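Local coordinates for protein putative oxidoreductase (Yersinia pestis, PDB 3KUX) that is a putative oxidoreductase that probably binds NAD(P) in its Rossmann-fold domain, its substrate and reaction being unknown, at residues F192-M204 with L335-I348. Sequence-based numbering, arbitrary orientation.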
ATOM      1  N   PHE A 192     -15.573   0.699  -1.932  1.00 11.21           N
ATOM      2  CA  PHE A 192     -16.875   1.270  -1.567  1.00 11.08           C
ATOM      3  C   PHE A 192     -16.934   2.794  -1.576  1.00  9.23           C
ATOM      4  O   PHE A 192     -17.978   3.377  -1.305  1.00  9.07           O
ATOM      5  CB  PHE A 192     -17.314   0.761  -0.186  1.00 12.05           C
ATOM      6  CG  PHE A 192     -17.293  -0.735  -0.052  1.00 12.22           C
ATOM      7  CD1 PHE A 192     -18.281  -1.510  -0.639  1.00 11.35           C
ATOM      8  CD2 PHE A 192     -16.284  -1.365   0.661  1.00 11.14           C
ATOM      9  CE1 PHE A 192     -18.261  -2.892  -0.520  1.00 12.34           C
ATOM     10  CE2 PHE A 192     -16.258  -2.747   0.786  1.00  9.21           C
ATOM     11  CZ  PHE A 192     -17.248  -3.511   0.195  1.00 10.92           C
ATOM     12  N   GLY A 193     -15.820   3.442  -1.881  1.00  9.67           N
ATOM     13  CA  GLY A 193     -15.771   4.895  -1.818  1.00 10.94           C
ATOM     14  C   GLY A 193     -15.757   5.390  -0.382  1.00 12.63           C
ATOM     15  O   GLY A 193     -15.430   4.645   0.539  1.00 13.37           O
ATOM     16  N   LEU A 194     -16.122   6.654  -0.190  1.00 14.06           N
ATOM     17  CA  LEU A 194     -16.055   7.287   1.122  1.00 13.08           C
ATOM     18  C   LEU A 194     -17.230   6.907   1.999  1.00 13.05           C
ATOM     19  O   LEU A 194     -18.362   6.851   1.531  1.00 14.72           O
ATOM     20  CB  LEU A 194     -16.024   8.803   0.970  1.00 13.11           C
ATOM     21  CG  LEU A 194     -14.727   9.393   0.430  1.00 12.34           C
ATOM     22  CD1 LEU A 194     -14.955  10.838   0.019  1.00 14.63           C
ATOM     23  CD2 LEU A 194     -13.626   9.280   1.478  1.00  6.32           C
ATOM     24  N   PRO A 195     -16.963   6.656   3.283  1.00 12.53           N
ATOM     25  CA  PRO A 195     -18.024   6.375   4.240  1.00 12.98           C
ATOM     26  C   PRO A 195     -18.697   7.669   4.689  1.00 12.47           C
ATOM     27  O   PRO A 195     -18.277   8.749   4.282  1.00 11.46           O
ATOM     28  CB  PRO A 195     -17.270   5.745   5.410  1.00 12.24           C
ATOM     29  CG  PRO A 195     -15.926   6.387   5.361  1.00 12.34           C
ATOM     30  CD  PRO A 195     -15.630   6.645   3.907  1.00 11.84           C
ATOM     31  N   GLU A 196     -19.734   7.558   5.513  1.00 12.03           N
ATOM     32  CA  GLU A 196     -20.360   8.734   6.105  1.00 11.38           C
ATOM     33  C   GLU A 196     -19.677   9.080   7.427  1.00  9.51           C
ATOM     34  O   GLU A 196     -19.413  10.246   7.714  1.00  9.35           O
ATOM     35  CB  GLU A 196     -21.860   8.513   6.304  1.00 11.92           C
ATOM     36  CG  GLU A 196     -22.646   8.391   5.001  1.00 21.10           C
ATOM     37  CD  GLU A 196     -24.158   8.405   5.210  1.00 33.11           C
ATOM     38  OE1 GLU A 196     -24.657   7.615   6.044  1.00 33.51           O
ATOM     39  OE2 GLU A 196     -24.847   9.206   4.532  1.00 34.51           O
ATOM     40  N   THR A 197     -19.375   8.060   8.223  1.00  7.49           N
ATOM     41  CA  THR A 197     -18.648   8.257   9.464  1.00  6.66           C
ATOM     42  C   THR A 197     -17.535   7.235   9.633  1.00  6.83           C
ATOM     43  O   THR A 197     -17.634   6.109   9.149  1.00  7.64           O
ATOM     44  CB  THR A 197     -19.574   8.147  10.679  1.00  7.51           C
ATOM     45  OG1 THR A 197     -20.070   6.807  10.783  1.00  8.58           O
ATOM     46  CG2 THR A 197     -20.734   9.110  10.546  1.00  9.68           C
ATOM     47  N   LEU A 198     -16.481   7.638  10.336  1.00  7.56           N
ATOM     48  CA  LEU A 198     -15.395   6.736  10.710  1.00  6.00           C
ATOM     49  C   LEU A 198     -15.280   6.671  12.227  1.00  6.03           C
ATOM     50  O   LEU A 198     -15.119   7.698  12.881  1.00  4.60           O
ATOM     51  CB  LEU A 198     -14.073   7.227  10.120  1.00  5.20           C
ATOM     52  CG  LEU A 198     -12.825   6.538  10.667  1.00  4.79           C
ATOM     53  CD1 LEU A 198     -12.748   5.114  10.154  1.00  9.54           C
ATOM     54  CD2 LEU A 198     -11.581   7.304  10.281  1.00 11.21           C
ATOM     55  N   ASN A 199     -15.372   5.468  12.787  1.00  8.43           N
ATOM     56  CA  ASN A 199     -15.227   5.282  14.230  1.00  8.24           C
ATOM     57  C   ASN A 199     -14.067   4.357  14.561  1.00  8.84           C
ATOM     58  O   ASN A 199     -14.110   3.164  14.257  1.00 11.87           O
ATOM     59  CB  ASN A 199     -16.507   4.716  14.828  1.00  8.56           C
ATOM     60  CG  ASN A 199     -16.521   4.780  16.349  1.00 14.37           C
ATOM     61  OD1 ASN A 199     -15.604   5.318  16.970  1.00 22.05           O
ATOM     62  ND2 ASN A 199     -17.568   4.239  16.953  1.00 14.28           N
ATOM     63  N   VAL A 200     -13.032   4.894  15.195  1.00  7.40           N
ATOM     64  CA  VAL A 200     -11.835   4.099  15.441  1.00  7.47           C
ATOM     65  C   VAL A 200     -11.531   3.904  16.914  1.00  8.53           C
ATOM     66  O   VAL A 200     -11.617   4.833  17.712  1.00 10.40           O
ATOM     67  CB  VAL A 200     -10.606   4.702  14.748  1.00  7.73           C
ATOM     68  CG1 VAL A 200      -9.350   3.945  15.150  1.00  3.70           C
ATOM     69  CG2 VAL A 200     -10.798   4.679  13.232  1.00  6.56           C
ATOM     70  N   ASP A 201     -11.173   2.678  17.265  1.00  9.40           N
ATOM     71  CA  ASP A 201     -10.801   2.354  18.630  1.00 10.53           C
ATOM     72  C   ASP A 201      -9.362   1.866  18.643  1.00 10.62           C
ATOM     73  O   ASP A 201      -9.083   0.740  18.228  1.00 14.03           O
ATOM     74  CB  ASP A 201     -11.732   1.276  19.193  1.00 10.73           C
ATOM     75  CG  ASP A 201     -11.232   0.697  20.513  1.00 14.19           C
ATOM     76  OD1 ASP A 201     -11.399  -0.525  20.720  1.00 16.75           O
ATOM     77  OD2 ASP A 201     -10.678   1.462  21.339  1.00  9.81           O
ATOM     78  N   LEU A 202      -8.447   2.719  19.093  1.00  8.72           N
ATOM     79  CA  LEU A 202      -7.038   2.347  19.178  1.00  7.85           C
ATOM     80  C   LEU A 202      -6.751   1.693  20.523  1.00  8.25           C
ATOM     81  O   LEU A 202      -7.426   1.970  21.506  1.00  9.69           O
ATOM     82  CB  LEU A 202      -6.147   3.570  18.970  1.00  6.37           C
ATOM     83  CG  LEU A 202      -6.289   4.245  17.599  1.00  9.76           C
ATOM     84  CD1 LEU A 202      -5.304   5.397  17.458  1.00  8.54           C
ATOM     85  CD2 LEU A 202      -6.117   3.245  16.453  1.00  5.13           C
ATOM     86  N   GLY A 203      -5.757   0.817  20.570  1.00  9.25           N
ATOM     87  CA  GLY A 203      -5.456   0.125  21.814  1.00 10.81           C
ATOM     88  C   GLY A 203      -4.016  -0.300  21.995  1.00 11.92           C
ATOM     89  O   GLY A 203      -3.247  -0.370  21.039  1.00 13.76           O
HETATM   90  N   MSE A 204      -3.657  -0.575  23.243  1.00 13.13           N
HETATM   91  CA  MSE A 204      -2.391  -1.211  23.568  1.00 14.42           C
HETATM   92  C   MSE A 204      -2.672  -2.395  24.479  1.00 13.74           C
HETATM   93  O   MSE A 204      -2.810  -2.245  25.693  1.00 12.27           O
HETATM   94  CB  MSE A 204      -1.442  -0.230  24.239  1.00 16.21           C
HETATM   95  CG  MSE A 204      -0.763   0.694  23.255  1.00 28.68           C
HETATM   96 SE   MSE A 204       0.620   1.766  24.096  1.00 54.70          SE
HETATM   97  CE  MSE A 204       1.285   0.446  25.373  1.00 44.96           C
ATOM     98  N   LEU A 335      -8.358  11.313  10.966  1.00 14.72           N
ATOM     99  CA  LEU A 335      -9.717  11.274  11.489  1.00 14.14           C
ATOM    100  C   LEU A 335      -9.875  10.108  12.460  1.00 14.26           C
ATOM    101  O   LEU A 335     -10.651  10.186  13.414  1.00 14.24           O
ATOM    102  CB  LEU A 335     -10.743  11.184  10.355  1.00 14.61           C
ATOM    103  CG  LEU A 335     -12.187  11.564  10.716  1.00 16.57           C
ATOM    104  CD1 LEU A 335     -12.250  12.948  11.356  1.00 10.69           C
ATOM    105  CD2 LEU A 335     -13.108  11.498   9.499  1.00 13.14           C
ATOM    106  N   GLY A 336      -9.132   9.031  12.219  1.00 13.83           N
ATOM    107  CA  GLY A 336      -9.139   7.881  13.117  1.00 12.46           C
ATOM    108  C   GLY A 336      -8.618   8.275  14.486  1.00 13.14           C
ATOM    109  O   GLY A 336      -9.216   7.933  15.511  1.00 13.17           O
ATOM    110  N   ILE A 337      -7.500   9.001  14.493  1.00 10.99           N
ATOM    111  CA  ILE A 337      -6.905   9.524  15.721  1.00  8.83           C
ATOM    112  C   ILE A 337      -7.887  10.407  16.474  1.00  8.97           C
ATOM    113  O   ILE A 337      -8.061  10.257  17.680  1.00 10.63           O
ATOM    114  CB  ILE A 337      -5.648  10.366  15.435  1.00 10.11           C
ATOM    115  CG1 ILE A 337      -4.602   9.545  14.675  1.00  8.05           C
ATOM    116  CG2 ILE A 337      -5.069  10.926  16.734  1.00  4.00           C
ATOM    117  CD1 ILE A 337      -3.987   8.447  15.500  1.00  5.80           C
ATOM    118  N   ALA A 338      -8.512  11.341  15.765  1.00  8.70           N
ATOM    119  CA  ALA A 338      -9.482  12.238  16.385  1.00  8.29           C
ATOM    120  C   ALA A 338     -10.637  11.429  16.949  1.00  9.70           C
ATOM    121  O   ALA A 338     -11.006  11.585  18.115  1.00  9.63           O
ATOM    122  CB  ALA A 338      -9.993  13.249  15.378  1.00  6.51           C
ATOM    123  N   SER A 339     -11.199  10.558  16.112  1.00 10.24           N
ATOM    124  CA  SER A 339     -12.325   9.718  16.511  1.00 10.18           C
ATOM    125  C   SER A 339     -11.999   8.939  17.769  1.00  9.77           C
ATOM    126  O   SER A 339     -12.838   8.792  18.654  1.00 10.62           O
ATOM    127  CB  SER A 339     -12.707   8.749  15.391  1.00 10.42           C
ATOM    128  OG  SER A 339     -13.367   7.604  15.909  1.00  6.14           O
ATOM    129  N   ASP A 340     -10.773   8.439  17.845  1.00 10.15           N
ATOM    130  CA  ASP A 340     -10.354   7.677  19.007  1.00 10.46           C
ATOM    131  C   ASP A 340     -10.267   8.576  20.231  1.00 10.75           C
ATOM    132  O   ASP A 340     -10.649   8.180  21.328  1.00 11.91           O
ATOM    133  CB  ASP A 340      -9.010   7.000  18.762  1.00  8.86           C
ATOM    134  CG  ASP A 340      -8.519   6.256  19.978  1.00 11.34           C
ATOM    135  OD1 ASP A 340      -9.116   5.214  20.317  1.00 16.11           O
ATOM    136  OD2 ASP A 340      -7.547   6.722  20.606  1.00 10.46           O
ATOM    137  N   GLN A 341      -9.760   9.789  20.038  1.00  9.82           N
ATOM    138  CA  GLN A 341      -9.633  10.736  21.133  1.00  9.99           C
ATOM    139  C   GLN A 341     -10.996  11.071  21.723  1.00 11.89           C
ATOM    140  O   GLN A 341     -11.137  11.221  22.939  1.00 13.94           O
ATOM    141  CB  GLN A 341      -8.940  12.007  20.658  1.00  8.34           C
ATOM    142  CG  GLN A 341      -7.500  11.804  20.260  1.00  9.27           C
ATOM    143  CD  GLN A 341      -6.934  12.993  19.513  1.00 15.36           C
ATOM    144  OE1 GLN A 341      -5.724  13.097  19.309  1.00 17.16           O
ATOM    145  NE2 GLN A 341      -7.811  13.901  19.098  1.00 20.35           N
ATOM    146  N   GLN A 342     -12.000  11.183  20.858  1.00 13.60           N
ATOM    147  CA  GLN A 342     -13.342  11.555  21.290  1.00 14.23           C
ATOM    148  C   GLN A 342     -14.224  10.337  21.537  1.00 15.44           C
ATOM    149  O   GLN A 342     -15.332  10.461  22.053  1.00 17.62           O
ATOM    150  CB  GLN A 342     -14.008  12.463  20.254  1.00 13.47           C
ATOM    151  CG  GLN A 342     -13.187  13.682  19.851  1.00 13.29           C
ATOM    152  CD  GLN A 342     -13.827  14.467  18.708  1.00 14.16           C
ATOM    153  OE1 GLN A 342     -15.051  14.483  18.549  1.00 13.16           O
ATOM    154  NE2 GLN A 342     -12.997  15.122  17.910  1.00  9.79           N
ATOM    155  N   LYS A 343     -13.734   9.159  21.174  1.00 16.48           N
ATOM    156  CA  LYS A 343     -14.562   7.960  21.215  1.00 18.90           C
ATOM    157  C   LYS A 343     -15.888   8.253  20.519  1.00 19.24           C
ATOM    158  O   LYS A 343     -16.961   7.973  21.055  1.00 21.77           O
ATOM    159  CB  LYS A 343     -14.827   7.505  22.657  1.00 18.71           C
ATOM    160  CG  LYS A 343     -13.615   7.493  23.585  1.00 23.57           C
ATOM    161  CD  LYS A 343     -12.423   6.735  23.002  1.00 34.27           C
ATOM    162  CE  LYS A 343     -12.733   5.269  22.735  1.00 38.12           C
ATOM    163  NZ  LYS A 343     -11.557   4.578  22.120  1.00 39.99           N
ATOM    164  N   LYS A 344     -15.812   8.845  19.334  1.00 18.75           N
ATOM    165  CA  LYS A 344     -16.998   9.103  18.530  1.00 18.42           C
ATOM    166  C   LYS A 344     -16.785   8.600  17.122  1.00 17.66           C
ATOM    167  O   LYS A 344     -15.652   8.550  16.637  1.00 17.00           O
ATOM    168  CB  LYS A 344     -17.310  10.603  18.453  1.00 18.35           C
ATOM    169  CG  LYS A 344     -18.347  11.086  19.441  1.00 20.52           C
ATOM    170  CD  LYS A 344     -19.187  12.213  18.855  1.00 17.84           C
ATOM    171  CE  LYS A 344     -20.051  11.706  17.705  1.00 22.69           C
ATOM    172  NZ  LYS A 344     -21.277  12.528  17.485  1.00 19.73           N
ATOM    173  N   ALA A 345     -17.879   8.228  16.467  1.00 15.91           N
ATOM    174  CA  ALA A 345     -17.867   8.073  15.026  1.00 14.41           C
ATOM    175  C   ALA A 345     -17.941   9.478  14.451  1.00 12.95           C
ATOM    176  O   ALA A 345     -18.948  10.165  14.602  1.00 13.50           O
ATOM    177  CB  ALA A 345     -19.046   7.236  14.565  1.00 13.16           C
ATOM    178  N   LEU A 346     -16.855   9.920  13.829  1.00 13.75           N
ATOM    179  CA  LEU A 346     -16.790  11.268  13.269  1.00 15.12           C
ATOM    180  C   LEU A 346     -17.156  11.252  11.791  1.00 15.15           C
ATOM    181  O   LEU A 346     -16.912  10.265  11.102  1.00 16.00           O
ATOM    182  CB  LEU A 346     -15.394  11.865  13.464  1.00 14.61           C
ATOM    183  CG  LEU A 346     -15.023  12.201  14.910  1.00 14.37           C
ATOM    184  CD1 LEU A 346     -13.535  12.507  15.038  1.00 15.54           C
ATOM    185  CD2 LEU A 346     -15.865  13.359  15.427  1.00  8.57           C
ATOM    186  N   PRO A 347     -17.755  12.348  11.303  1.00 15.25           N
ATOM    187  CA  PRO A 347     -18.187  12.412   9.916  1.00 15.83           C
ATOM    188  C   PRO A 347     -17.067  12.840   8.982  1.00 17.99           C
ATOM    189  O   PRO A 347     -16.226  13.655   9.358  1.00 17.78           O
ATOM    190  CB  PRO A 347     -19.273  13.488   9.943  1.00 14.96           C
ATOM    191  CG  PRO A 347     -18.858  14.400  11.038  1.00 16.88           C
ATOM    192  CD  PRO A 347     -18.137  13.551  12.062  1.00 15.91           C
ATOM    193  N   ILE A 348     -17.060  12.274   7.781  1.00 21.38           N
ATOM    194  CA  ILE A 348     -16.191  12.731   6.705  1.00 24.99           C
ATOM    195  C   ILE A 348     -16.797  13.986   6.089  1.00 28.30           C
ATOM    196  O   ILE A 348     -17.999  14.029   5.815  1.00 26.99           O
ATOM    197  CB  ILE A 348     -16.065  11.659   5.606  1.00 24.88           C
ATOM    198  CG1 ILE A 348     -15.187  10.499   6.082  1.00 23.49           C
ATOM    199  CG2 ILE A 348     -15.513  12.265   4.323  1.00 24.01           C
ATOM    200  CD1 ILE A 348     -15.785   9.702   7.211  1.00 19.79           C
TER
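Asp340 OD1 takes the backbone N of Leu202 at 2.9 Å and, from the opposite face of its carboxylate plane, Lys343 NZ at 3.1 Å. The same NZ also reaches Asp201 OD2 in a weak salt bridge (3.3 Å); by bridging the two carboxylates it probably offsets their like charge. Ser339 OG, set anti to its own N (chi1 156°), receives the N-H of Val200 at 2.8 Å (171° at the hydrogen) and donates to Lys344 O at 2.6 Å. The helix ends in a Schellman motif with Lys343 as C-prime residue, and the chain returns as edge strand 346-347, antiparallel to strand 197-203, in the mixed sheet of the C-terminal alpha/beta domain. Leu198 N donates to Leu346 O at 2.8 Å. In return, Leu346 N donates to Leu198 O at 3.0 Å, and Ile348 N continues the pairing to Glu196 O. Strand 197-203 hydrogen-bonds to strand 214-221 along its other edge. On the face turned to helix 335-342, Val200 CG2 packs on Gly336 CA at 3.6 Å, Leu198 CD2 lies over the Leu335-Gly336 backbone, and Leu202 CD1 meets Ile337 CD1 beside Trp177. Ile348 CD1 reaches Pro195 CG.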